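Local coordinates for beta-catenin homolog sys-1 (Caenorhabditis elegans, PDB 3C2G), which acts as a beta-catenin-like transcription coregulator in Wnt asymmetry signalling, binding the TCF factor pop-1 directly and activating or repressing target genes, at residues Q22-A27 against I71-Q76; L125-Q128 against H132-H135; E175-Q180 against I192-I197. One frame throughout, in Å; residues are numbered along the deposited sequence.

Contact 1. Residues Q22-A27 against I71-Q76; sequences QRLHMA and ISYYAQ
Leu24 meets Tyr73 and Gln76 with different branches of its side chain. Its CB and CD2 lie against the Tyr73 ring at CE1, with CB to CE1 at 4.0 Å. Leu24 CD1 reaches the backbone of helix 71-90, 3.9 Å from Gln76 C, and also touches Gln76 CG. CG of Leu24 stands anti to its own backbone N (chi1 178°), which carries both methyls across to that helix. With an alanine in place of Leu24, CB could still meet the ring, but the loss of both methyls would probably open a gap against Gln76 and beside Tyr73 CE1. Arg23 adds only its CB, 4.1 Å from Tyr73 OH. Its guanidinium is engaged by a salt bridge with Asp60 and a cation-pi contact with Trp14. The Tyr73 hydroxyl is hydrogen-bonded to Pro20 O, which ties down the far end of the ring. The segment axes come within 10.8 Å at 27°, so the two run roughly parallel where helix 20-37 packs on helix 71-90, near the N-terminal end of the armadillo domain. No hydrogen bond joins the segments: the contact is apolar, and residues beyond it engage the polar ends of Arg23 and Tyr73.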
ATOM      1  N   GLN A  22       3.420  -0.212  55.663  1.00 58.28           N
ATOM      2  CA  GLN A  22       1.985  -0.435  55.772  1.00 57.05           C
ATOM      3  C   GLN A  22       1.300  -0.220  54.418  1.00 56.06           C
ATOM      4  O   GLN A  22       0.343  -0.923  54.077  1.00 55.67           O
ATOM      5  CB  GLN A  22       1.367   0.453  56.860  1.00 57.01           C
ATOM      6  N   ARG A  23       1.810   0.739  53.646  1.00 54.86           N
ATOM      7  CA  ARG A  23       1.294   1.019  52.307  1.00 54.38           C
ATOM      8  C   ARG A  23       1.434  -0.171  51.371  1.00 53.90           C
ATOM      9  O   ARG A  23       0.523  -0.469  50.599  1.00 54.10           O
ATOM     10  CB  ARG A  23       1.965   2.252  51.714  1.00 54.49           C
ATOM     11  CG  ARG A  23       1.604   3.515  52.445  1.00 55.35           C
ATOM     12  CD  ARG A  23       1.763   4.728  51.596  1.00 56.49           C
ATOM     13  NE  ARG A  23       0.755   5.706  51.976  1.00 58.58           N
ATOM     14  CZ  ARG A  23       0.358   6.720  51.215  1.00 59.38           C
ATOM     15  NH1 ARG A  23       0.888   6.901  50.006  1.00 58.69           N
ATOM     16  NH2 ARG A  23      -0.576   7.547  51.668  1.00 58.84           N
ATOM     17  N   LEU A  24       2.569  -0.855  51.463  1.00 53.20           N
ATOM     18  CA  LEU A  24       2.811  -2.069  50.707  1.00 53.00           C
ATOM     19  C   LEU A  24       1.814  -3.158  51.086  1.00 53.13           C
ATOM     20  O   LEU A  24       1.209  -3.783  50.208  1.00 52.79           O
ATOM     21  CB  LEU A  24       4.252  -2.548  50.925  1.00 52.92           C
ATOM     22  CG  LEU A  24       4.737  -3.839  50.258  1.00 52.61           C
ATOM     23  CD1 LEU A  24       4.572  -3.809  48.739  1.00 52.24           C
ATOM     24  CD2 LEU A  24       6.189  -4.080  50.630  1.00 53.55           C
ATOM     25  N   HIS A  25       1.642  -3.370  52.394  1.00 53.26           N
ATOM     26  CA  HIS A  25       0.692  -4.356  52.901  1.00 53.25           C
ATOM     27  C   HIS A  25      -0.721  -4.055  52.403  1.00 53.40           C
ATOM     28  O   HIS A  25      -1.438  -4.960  51.974  1.00 52.55           O
ATOM     29  CB  HIS A  25       0.726  -4.419  54.438  1.00 53.50           C
ATOM     30  CG  HIS A  25      -0.213  -5.434  55.021  0.50 53.35           C
ATOM     31  ND1 HIS A  25       0.123  -6.763  55.167  0.50 53.52           N
ATOM     32  CD2 HIS A  25      -1.485  -5.316  55.474  0.50 53.04           C
ATOM     33  CE1 HIS A  25      -0.898  -7.419  55.692  0.50 53.15           C
ATOM     34  NE2 HIS A  25      -1.887  -6.564  55.886  0.50 52.95           N
HETATM   35  N   MSE A  26      -1.104  -2.780  52.455  1.00 54.15           N
HETATM   36  CA  MSE A  26      -2.424  -2.341  52.009  1.00 56.30           C
HETATM   37  C   MSE A  26      -2.624  -2.594  50.512  1.00 53.00           C
HETATM   38  O   MSE A  26      -3.700  -3.017  50.090  1.00 52.13           O
HETATM   39  CB  MSE A  26      -2.653  -0.865  52.358  1.00 55.88           C
HETATM   40  CG  MSE A  26      -2.887  -0.590  53.850  1.00 59.35           C
HETATM   41 SE   MSE A  26      -3.181   1.317  54.330  1.00 66.63          SE
HETATM   42  CE  MSE A  26      -1.419   2.053  53.956  1.00 64.59           C
ATOM     43  N   ALA A  27      -1.577  -2.362  49.720  1.00 51.08           N
ATOM     44  CA  ALA A  27      -1.627  -2.630  48.279  1.00 49.34           C
ATOM     45  C   ALA A  27      -1.843  -4.116  47.948  1.00 48.13           C
ATOM     46  O   ALA A  27      -2.745  -4.449  47.181  1.00 46.91           O
ATOM     47  CB  ALA A  27      -0.388  -2.073  47.579  1.00 49.43           C
ATOM     48  N   ILE A  71      15.047   0.572  45.618  1.00 56.60           N
ATOM     49  CA  ILE A  71      14.324   0.258  44.392  1.00 55.02           C
ATOM     50  C   ILE A  71      13.470  -0.994  44.584  1.00 53.62           C
ATOM     51  O   ILE A  71      12.362  -1.082  44.049  1.00 53.22           O
ATOM     52  CB  ILE A  71      15.314   0.083  43.213  1.00 55.27           C
ATOM     53  CG1 ILE A  71      15.980   1.424  42.879  1.00 56.49           C
ATOM     54  CG2 ILE A  71      14.623  -0.465  41.981  1.00 55.20           C
ATOM     55  CD1 ILE A  71      17.424   1.303  42.381  1.00 58.34           C
ATOM     56  N   SER A  72      13.984  -1.938  45.372  1.00 52.17           N
ATOM     57  CA  SER A  72      13.287  -3.195  45.676  1.00 51.09           C
ATOM     58  C   SER A  72      11.906  -2.905  46.233  1.00 49.20           C
ATOM     59  O   SER A  72      10.931  -3.580  45.898  1.00 48.73           O
ATOM     60  CB  SER A  72      14.065  -4.025  46.710  1.00 51.37           C
ATOM     61  OG  SER A  72      15.399  -3.555  46.858  1.00 53.70           O
ATOM     62  N   TYR A  73      11.837  -1.901  47.100  1.00 47.60           N
ATOM     63  CA  TYR A  73      10.579  -1.528  47.717  1.00 46.17           C
ATOM     64  C   TYR A  73       9.599  -1.003  46.666  1.00 44.98           C
ATOM     65  O   TYR A  73       8.477  -1.493  46.555  1.00 44.59           O
ATOM     66  CB  TYR A  73      10.775  -0.493  48.839  1.00 45.98           C
ATOM     67  CG  TYR A  73       9.451   0.079  49.276  1.00 45.34           C
ATOM     68  CD1 TYR A  73       8.617  -0.634  50.136  1.00 44.81           C
ATOM     69  CD2 TYR A  73       9.000   1.298  48.771  1.00 45.12           C
ATOM     70  CE1 TYR A  73       7.382  -0.136  50.510  1.00 44.89           C
ATOM     71  CE2 TYR A  73       7.764   1.807  49.134  1.00 45.88           C
ATOM     72  CZ  TYR A  73       6.962   1.087  50.009  1.00 45.26           C
ATOM     73  OH  TYR A  73       5.738   1.586  50.364  1.00 44.52           O
ATOM     74  N   TYR A  74      10.036  -0.010  45.901  1.00 44.10           N
ATOM     75  CA  TYR A  74       9.177   0.617  44.912  1.00 44.16           C
ATOM     76  C   TYR A  74       8.700  -0.353  43.830  1.00 43.58           C
ATOM     77  O   TYR A  74       7.541  -0.292  43.415  1.00 44.17           O
ATOM     78  CB  TYR A  74       9.871   1.820  44.280  1.00 44.92           C
ATOM     79  CG  TYR A  74       9.915   3.062  45.139  1.00 45.41           C
ATOM     80  CD1 TYR A  74       8.740   3.729  45.509  1.00 45.27           C
ATOM     81  CD2 TYR A  74      11.135   3.598  45.550  1.00 46.99           C
ATOM     82  CE1 TYR A  74       8.780   4.894  46.285  1.00 44.63           C
ATOM     83  CE2 TYR A  74      11.191   4.764  46.324  1.00 47.26           C
ATOM     84  CZ  TYR A  74      10.009   5.404  46.690  1.00 46.77           C
ATOM     85  OH  TYR A  74      10.069   6.551  47.456  1.00 47.15           O
ATOM     86  N   ALA A  75       9.575  -1.254  43.388  1.00 42.43           N
ATOM     87  CA  ALA A  75       9.187  -2.267  42.396  1.00 41.70           C
ATOM     88  C   ALA A  75       8.081  -3.164  42.920  1.00 41.27           C
ATOM     89  O   ALA A  75       7.178  -3.555  42.175  1.00 41.72           O
ATOM     90  CB  ALA A  75      10.375  -3.099  41.970  1.00 41.15           C
ATOM     91  N   GLN A  76       8.146  -3.482  44.208  1.00 40.33           N
ATOM     92  CA  GLN A  76       7.152  -4.363  44.802  1.00 39.45           C
ATOM     93  C   GLN A  76       5.796  -3.672  44.991  1.00 37.36           C
ATOM     94  O   GLN A  76       4.747  -4.248  44.688  1.00 37.33           O
ATOM     95  CB  GLN A  76       7.672  -4.962  46.109  1.00 40.34           C
ATOM     96  CG  GLN A  76       6.992  -6.277  46.451  1.00 44.62           C
ATOM     97  CD  GLN A  76       7.484  -6.887  47.739  1.00 51.03           C
ATOM     98  OE1 GLN A  76       8.651  -6.728  48.127  1.00 53.60           O
ATOM     99  NE2 GLN A  76       6.592  -7.593  48.420  1.00 53.11           N
TER

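Contact 2. Residues L125-Q128 against H132-H135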
ATOM      1  N   LEU A 125      13.823   2.872  29.004  1.00 45.64           N
ATOM      2  CA  LEU A 125      14.680   1.782  28.543  1.00 46.97           C
ATOM      3  C   LEU A 125      15.657   1.313  29.614  1.00 48.44           C
ATOM      4  O   LEU A 125      15.825   0.114  29.815  1.00 47.98           O
ATOM      5  CB  LEU A 125      15.434   2.197  27.272  1.00 46.34           C
ATOM      6  CG  LEU A 125      16.639   1.358  26.843  1.00 46.47           C
ATOM      7  CD1 LEU A 125      16.209   0.072  26.145  1.00 45.47           C
ATOM      8  CD2 LEU A 125      17.557   2.174  25.960  1.00 48.10           C
ATOM      9  N   ASN A 126      16.291   2.266  30.298  1.00 50.88           N
ATOM     10  CA  ASN A 126      17.252   1.958  31.360  1.00 53.17           C
ATOM     11  C   ASN A 126      16.667   1.172  32.547  1.00 53.74           C
ATOM     12  O   ASN A 126      17.407   0.561  33.314  1.00 53.80           O
ATOM     13  CB  ASN A 126      17.967   3.232  31.832  1.00 54.17           C
ATOM     14  CG  ASN A 126      17.074   4.139  32.656  1.00 57.61           C
ATOM     15  OD1 ASN A 126      16.408   3.693  33.599  1.00 61.66           O
ATOM     16  ND2 ASN A 126      17.074   5.431  32.323  1.00 59.66           N
ATOM     17  N   TRP A 127      15.345   1.186  32.697  1.00 54.90           N
ATOM     18  CA  TRP A 127      14.699   0.300  33.657  1.00 56.29           C
ATOM     19  C   TRP A 127      14.736  -1.162  33.213  1.00 56.73           C
ATOM     20  O   TRP A 127      14.645  -2.058  34.055  1.00 57.25           O
ATOM     21  CB  TRP A 127      13.253   0.706  33.920  1.00 57.19           C
ATOM     22  CG  TRP A 127      13.068   1.942  34.754  1.00 58.40           C
ATOM     23  CD1 TRP A 127      12.241   2.988  34.476  1.00 59.13           C
ATOM     24  CD2 TRP A 127      13.705   2.255  36.001  1.00 59.10           C
ATOM     25  NE1 TRP A 127      12.323   3.938  35.461  1.00 59.27           N
ATOM     26  CE2 TRP A 127      13.209   3.514  36.415  1.00 60.21           C
ATOM     27  CE3 TRP A 127      14.646   1.600  36.808  1.00 59.48           C
ATOM     28  CZ2 TRP A 127      13.624   4.135  37.605  1.00 59.64           C
ATOM     29  CZ3 TRP A 127      15.059   2.215  37.993  1.00 59.29           C
ATOM     30  CH2 TRP A 127      14.546   3.472  38.378  1.00 59.46           C
ATOM     31  N   GLN A 128      14.880  -1.402  31.907  1.00 56.55           N
ATOM     32  CA  GLN A 128      14.862  -2.769  31.352  1.00 56.72           C
ATOM     33  C   GLN A 128      16.073  -3.601  31.743  1.00 56.43           C
ATOM     34  O   GLN A 128      16.097  -4.804  31.502  1.00 56.88           O
ATOM     35  CB  GLN A 128      14.744  -2.758  29.822  1.00 56.86           C
ATOM     36  CG  GLN A 128      13.473  -2.141  29.273  1.00 58.26           C
ATOM     37  CD  GLN A 128      12.299  -3.090  29.275  1.00 61.11           C
ATOM     38  OE1 GLN A 128      12.199  -3.993  30.111  1.00 61.71           O
ATOM     39  NE2 GLN A 128      11.390  -2.886  28.329  1.00 62.89           N
ATOM     40  N   HIS A 132      14.559  -5.611  39.295  1.00 51.95           N
ATOM     41  CA  HIS A 132      13.218  -5.491  39.867  1.00 51.07           C
ATOM     42  C   HIS A 132      12.278  -4.710  38.973  1.00 49.59           C
ATOM     43  O   HIS A 132      11.162  -5.147  38.702  1.00 49.16           O
ATOM     44  CB  HIS A 132      13.280  -4.881  41.264  1.00 51.22           C
ATOM     45  CG  HIS A 132      14.238  -5.576  42.169  1.00 52.99           C
ATOM     46  ND1 HIS A 132      15.470  -5.047  42.495  1.00 54.80           N
ATOM     47  CD2 HIS A 132      14.166  -6.778  42.788  1.00 52.20           C
ATOM     48  CE1 HIS A 132      16.107  -5.886  43.293  1.00 54.53           C
ATOM     49  NE2 HIS A 132      15.336  -6.942  43.487  1.00 54.27           N
HETATM   50  N   MSE A 133      12.746  -3.563  38.501  1.00 48.87           N
HETATM   51  CA  MSE A 133      11.918  -2.656  37.715  1.00 48.69           C
HETATM   52  C   MSE A 133      11.477  -3.153  36.328  1.00 46.72           C
HETATM   53  O   MSE A 133      10.432  -2.732  35.835  1.00 46.01           O
HETATM   54  CB  MSE A 133      12.597  -1.296  37.617  1.00 49.87           C
HETATM   55  CG  MSE A 133      12.465  -0.483  38.895  1.00 56.89           C
HETATM   56 SE   MSE A 133      10.596  -0.033  39.294  1.00 70.98          SE
HETATM   57  CE  MSE A 133      10.290   1.135  37.756  1.00 69.03           C
ATOM     58  N   LYS A 134      12.242  -4.061  35.721  1.00 44.94           N
ATOM     59  CA  LYS A 134      11.887  -4.605  34.401  1.00 44.42           C
ATOM     60  C   LYS A 134      10.487  -5.235  34.391  1.00 42.18           C
ATOM     61  O   LYS A 134       9.787  -5.196  33.383  1.00 40.96           O
ATOM     62  CB  LYS A 134      12.958  -5.587  33.872  1.00 44.90           C
ATOM     63  CG  LYS A 134      12.904  -7.021  34.448  1.00 46.46           C
ATOM     64  CD  LYS A 134      13.984  -7.945  33.874  1.00 46.76           C
ATOM     65  CE  LYS A 134      15.379  -7.550  34.370  1.00 52.69           C
ATOM     66  NZ  LYS A 134      16.435  -8.576  34.096  1.00 54.06           N
ATOM     67  N   HIS A 135      10.077  -5.786  35.526  1.00 41.08           N
ATOM     68  CA  HIS A 135       8.751  -6.384  35.645  1.00 40.22           C
ATOM     69  C   HIS A 135       7.625  -5.355  35.703  1.00 39.45           C
ATOM     70  O   HIS A 135       6.526  -5.618  35.228  1.00 39.22           O
ATOM     71  CB  HIS A 135       8.700  -7.334  36.836  1.00 40.37           C
ATOM     72  CG  HIS A 135       9.780  -8.364  36.810  1.00 41.31           C
ATOM     73  ND1 HIS A 135       9.806  -9.387  35.886  1.00 42.19           N
ATOM     74  CD2 HIS A 135      10.894  -8.510  37.567  1.00 41.90           C
ATOM     75  CE1 HIS A 135      10.882 -10.128  36.086  1.00 43.04           C
ATOM     76  NE2 HIS A 135      11.558  -9.620  37.102  1.00 42.00           N
TER
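Trp127 and Met133 form a Met-aromatic contact across the short connection between helix 115-122 and helix 134-150, in the armadillo domain. Residue 133 is modelled as selenomethionine. The two side chains leave their backbones alongside each other in the same direction.

The aromatic contact has two parts. Met133 CE sits over the face of the five-membered ring of Trp127, 3.9 Å from its centroid and 7° off the normal. This is a CH-pi contact. The selenium of Met133 lies 5.0 Å from the centroid of the six-membered ring of Trp127, a longer contact of the sulfur-aromatic type. The Met133 chain bends at chi2 (-64°) and again at chi3 (-66°), and this double bend folds the terminal methyl back over the indole. Asn126 OD1 lies above the opposite face of the indole, toward its rim.

Apolar packing continues nearer the backbone. Met133 CB is 3.6 Å from Trp127 CE3, and Met133 CG reaches CE3 and CZ3. Beyond the pair, Met133 also touches Ile71, Ala75 and Trp78 of helix 71-90, and Leu122 of helix 115-122. The buried selenomethionine therefore joins the turn to two helices.

The polar groups give no hydrogen bond across the segments. Asp130 OD2, from the turn itself, accepts from both His132 N and Met133 N. Two bonds thus grip one carboxylate oxygen and fix the start of the second segment.

Backbone proximity completes the contact. The CA atoms of Gln128 and Lys134 are 4.6 Å apart. The Lys134 chain bends at chi3, and its CE comes within 4.0 Å of Gln128 O. Its CB passes 3.9 Å from Trp127 O.

Contact 3. Residues E175-Q180 against I192-I197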
ATOM      1  N   GLU A 175      13.910   6.084  22.265  1.00 41.55           N
ATOM      2  CA  GLU A 175      15.196   5.630  22.781  1.00 42.21           C
ATOM      3  C   GLU A 175      15.375   4.130  22.504  1.00 40.25           C
ATOM      4  O   GLU A 175      16.494   3.647  22.395  1.00 40.81           O
ATOM      5  CB  GLU A 175      15.355   5.976  24.269  1.00 41.62           C
ATOM      6  CG  GLU A 175      16.806   5.866  24.783  1.00 46.42           C
ATOM      7  CD  GLU A 175      16.997   6.287  26.252  1.00 47.12           C
ATOM      8  OE1 GLU A 175      16.195   7.116  26.765  1.00 53.25           O
ATOM      9  OE2 GLU A 175      17.967   5.795  26.891  1.00 51.22           O
ATOM     10  N   TYR A 176      14.271   3.406  22.350  1.00 38.26           N
ATOM     11  CA  TYR A 176      14.345   2.000  21.993  1.00 37.49           C
ATOM     12  C   TYR A 176      14.795   1.780  20.549  1.00 36.93           C
ATOM     13  O   TYR A 176      15.163   0.668  20.176  1.00 35.69           O
ATOM     14  CB  TYR A 176      13.014   1.296  22.211  1.00 36.88           C
ATOM     15  CG  TYR A 176      12.648   1.022  23.650  1.00 37.28           C
ATOM     16  CD1 TYR A 176      12.849  -0.240  24.207  1.00 37.92           C
ATOM     17  CD2 TYR A 176      12.054   2.007  24.445  1.00 33.41           C
ATOM     18  CE1 TYR A 176      12.473  -0.517  25.509  1.00 36.36           C
ATOM     19  CE2 TYR A 176      11.701   1.748  25.745  1.00 34.26           C
ATOM     20  CZ  TYR A 176      11.907   0.481  26.278  1.00 37.18           C
ATOM     21  OH  TYR A 176      11.538   0.204  27.583  1.00 37.84           O
ATOM     22  N   PHE A 177      14.773   2.833  19.744  1.00 37.14           N
ATOM     23  CA  PHE A 177      15.208   2.718  18.361  1.00 37.61           C
ATOM     24  C   PHE A 177      16.621   3.252  18.144  1.00 39.37           C
ATOM     25  O   PHE A 177      17.067   3.410  16.997  1.00 40.35           O
ATOM     26  CB  PHE A 177      14.202   3.378  17.418  1.00 35.83           C
ATOM     27  CG  PHE A 177      12.859   2.696  17.385  1.00 34.10           C
ATOM     28  CD1 PHE A 177      12.747   1.325  17.589  1.00 31.37           C
ATOM     29  CD2 PHE A 177      11.706   3.425  17.120  1.00 33.75           C
ATOM     30  CE1 PHE A 177      11.513   0.695  17.557  1.00 30.57           C
ATOM     31  CE2 PHE A 177      10.463   2.801  17.074  1.00 32.64           C
ATOM     32  CZ  PHE A 177      10.371   1.423  17.297  1.00 32.43           C
ATOM     33  N   ASN A 178      17.331   3.517  19.242  1.00 40.57           N
ATOM     34  CA  ASN A 178      18.713   3.976  19.157  1.00 41.66           C
ATOM     35  C   ASN A 178      19.642   2.864  18.673  1.00 41.93           C
ATOM     36  O   ASN A 178      19.454   1.695  19.022  1.00 40.78           O
ATOM     37  CB  ASN A 178      19.199   4.590  20.480  1.00 42.54           C
ATOM     38  CG  ASN A 178      18.715   6.034  20.681  1.00 45.39           C
ATOM     39  OD1 ASN A 178      18.131   6.647  19.779  1.00 48.09           O
ATOM     40  ND2 ASN A 178      18.949   6.575  21.875  1.00 46.99           N
ATOM     41  N   PRO A 179      20.628   3.229  17.833  1.00 43.06           N
ATOM     42  CA  PRO A 179      21.534   2.272  17.193  1.00 43.42           C
ATOM     43  C   PRO A 179      22.238   1.329  18.163  1.00 43.90           C
ATOM     44  O   PRO A 179      22.457   0.170  17.817  1.00 44.69           O
ATOM     45  CB  PRO A 179      22.563   3.164  16.482  1.00 43.65           C
ATOM     46  CG  PRO A 179      22.354   4.553  17.040  1.00 43.77           C
ATOM     47  CD  PRO A 179      20.920   4.618  17.418  1.00 43.01           C
ATOM     48  N   GLN A 180      22.569   1.813  19.359  1.00 43.55           N
ATOM     49  CA  GLN A 180      23.346   1.039  20.336  1.00 43.22           C
ATOM     50  C   GLN A 180      22.532   0.014  21.146  1.00 42.84           C
ATOM     51  O   GLN A 180      23.103  -0.782  21.891  1.00 43.18           O
ATOM     52  CB  GLN A 180      24.102   1.985  21.283  1.00 43.66           C
ATOM     53  N   ILE A 192       2.764  -0.833  18.711  1.00 37.23           N
ATOM     54  CA  ILE A 192       1.332  -0.569  18.913  1.00 37.10           C
ATOM     55  C   ILE A 192       1.074   0.896  19.270  1.00 36.29           C
ATOM     56  O   ILE A 192       0.199   1.526  18.688  1.00 37.15           O
ATOM     57  CB  ILE A 192       0.742  -1.505  19.989  1.00 37.58           C
ATOM     58  CG1 ILE A 192       0.931  -2.980  19.583  1.00 39.79           C
ATOM     59  CG2 ILE A 192      -0.725  -1.195  20.237  1.00 37.86           C
ATOM     60  CD1 ILE A 192       0.316  -3.365  18.217  1.00 41.33           C
ATOM     61  N   ILE A 193       1.879   1.439  20.178  1.00 34.98           N
ATOM     62  CA  ILE A 193       1.737   2.812  20.643  1.00 34.45           C
ATOM     63  C   ILE A 193       2.085   3.842  19.560  1.00 35.12           C
ATOM     64  O   ILE A 193       1.333   4.790  19.345  1.00 35.16           O
ATOM     65  CB  ILE A 193       2.582   3.061  21.922  1.00 33.97           C
ATOM     66  CG1 ILE A 193       2.105   2.148  23.053  1.00 31.71           C
ATOM     67  CG2 ILE A 193       2.505   4.518  22.342  1.00 31.59           C
ATOM     68  CD1 ILE A 193       3.144   1.854  24.092  1.00 29.38           C
ATOM     69  N   PHE A 194       3.225   3.668  18.895  1.00 35.63           N
ATOM     70  CA  PHE A 194       3.575   4.490  17.733  1.00 36.21           C
ATOM     71  C   PHE A 194       2.468   4.466  16.686  1.00 36.60           C
ATOM     72  O   PHE A 194       2.014   5.508  16.233  1.00 36.54           O
ATOM     73  CB  PHE A 194       4.899   4.053  17.110  1.00 36.06           C
ATOM     74  CG  PHE A 194       6.086   4.773  17.662  1.00 37.13           C
ATOM     75  CD1 PHE A 194       6.170   6.163  17.580  1.00 40.05           C
ATOM     76  CD2 PHE A 194       7.122   4.076  18.255  1.00 38.05           C
ATOM     77  CE1 PHE A 194       7.264   6.854  18.098  1.00 39.64           C
ATOM     78  CE2 PHE A 194       8.225   4.756  18.775  1.00 39.86           C
ATOM     79  CZ  PHE A 194       8.294   6.150  18.696  1.00 38.96           C
ATOM     80  N   ARG A 195       2.000   3.282  16.337  1.00 36.86           N
ATOM     81  CA  ARG A 195       0.923   3.181  15.375  1.00 39.02           C
ATOM     82  C   ARG A 195      -0.268   4.015  15.826  1.00 40.06           C
ATOM     83  O   ARG A 195      -0.878   4.721  15.027  1.00 41.43           O
ATOM     84  CB  ARG A 195       0.516   1.722  15.186  1.00 38.72           C
ATOM     85  CG  ARG A 195      -0.593   1.510  14.170  1.00 42.26           C
ATOM     86  CD  ARG A 195      -0.941   0.032  14.034  0.50 44.82           C
ATOM     87  NE  ARG A 195      -1.931  -0.191  12.986  0.50 47.41           N
ATOM     88  CZ  ARG A 195      -1.634  -0.453  11.717  0.50 49.63           C
ATOM     89  NH1 ARG A 195      -0.366  -0.529  11.329  0.50 50.95           N
ATOM     90  NH2 ARG A 195      -2.605  -0.641  10.832  0.50 48.58           N
ATOM     91  N   PHE A 196      -0.571   3.947  17.120  1.00 40.51           N
ATOM     92  CA  PHE A 196      -1.760   4.543  17.688  1.00 39.92           C
ATOM     93  C   PHE A 196      -1.719   6.072  17.710  1.00 40.37           C
ATOM     94  O   PHE A 196      -2.707   6.711  17.373  1.00 40.58           O
ATOM     95  CB  PHE A 196      -1.991   3.957  19.095  1.00 40.55           C
ATOM     96  CG  PHE A 196      -3.181   4.533  19.818  1.00 38.90           C
ATOM     97  CD1 PHE A 196      -4.479   4.180  19.451  1.00 37.20           C
ATOM     98  CD2 PHE A 196      -2.997   5.421  20.877  1.00 38.96           C
ATOM     99  CE1 PHE A 196      -5.584   4.715  20.117  1.00 38.36           C
ATOM    100  CE2 PHE A 196      -4.096   5.952  21.563  1.00 40.44           C
ATOM    101  CZ  PHE A 196      -5.394   5.598  21.176  1.00 40.20           C
ATOM    102  N   ILE A 197      -0.591   6.656  18.094  1.00 40.83           N
ATOM    103  CA  ILE A 197      -0.493   8.109  18.183  1.00 43.34           C
ATOM    104  C   ILE A 197      -0.285   8.766  16.817  1.00 45.69           C
ATOM    105  O   ILE A 197      -0.587   9.946  16.627  1.00 46.04           O
ATOM    106  CB  ILE A 197       0.623   8.583  19.168  1.00 43.13           C
ATOM    107  CG1 ILE A 197       2.007   8.165  18.680  1.00 43.42           C
ATOM    108  CG2 ILE A 197       0.364   8.080  20.594  1.00 42.25           C
ATOM    109  CD1 ILE A 197       3.139   8.717  19.521  1.00 43.82           C
TER
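Phe194 touches Phe177 through the outer corners of the two rings, and this pair carries the whole contact. It joins the loop after helix 167-174 to helix 189-198, in the armadillo domain.

Along the second segment, Ile192 and Ile193 come first and face another way, Ile192 onto Ile148 of helix 134-150 and Ile193 onto Phe144 of that helix and Leu173 of helix 167-174.

Phe194 is next, and it alone in this segment reaches the loop. Its CE2 lies 3.4 Å from Phe177 CE2, and its CD2 is 3.8 Å from the same atom. The ring planes are near parallel, at 21° to each other. They are slid apart, with centroids 5.6 Å from one another, so the rings barely overlap. The two side chains pass in opposite directions. Phe177 has CG anti to its carbonyl carbon (chi1 -66°), which sends its ring out from the loop toward the helix, where it also touches Ile186. The backbones stay far apart, with CA of Phe177 11.8 Å from CA of Phe194. Two long aromatic side chains bridge that distance. Both residues are buried, and the pair is purely apolar.

Arg195 then turns its guanidinium to a salt bridge with Asp265 of helix 251-270, while Phe196 packs on Ala161 and Leu164 of helix 154-164 and Ile197 closes the segment against Leu164 and Val170.

Phe194 has further neighbours of its own: the ring of Phe208, from helix 202-210, meets it edge-to-face, and Leu173 and Ser174 at the end of helix 167-174 also touch it. Helix 189-198 thus sits among helices 134-150, 154-164, 167-174, 202-210 and 251-270.

The three contacts follow one another along the chain, all on the same side of its centre. Contacts 1 and 2 have centres about 16 Å apart and touch directly. Ala75 CB packs on His132 CB at 3.5 Å, and Ile71 CG2 lies 3.8 Å from Met133 CG. Contacts 2 and 3 have centres about 17 Å apart. They meet through a probable hydrogen bond between Gln128 NE2 and Tyr176 OH at 3.2 Å, with Leu125 packing beside it. Contacts 1 and 3 do not touch, and their nearest atoms are about 15 Å apart. Contact 2 is thus the middle link of a continuous run of packing in the N-terminal part of the chain.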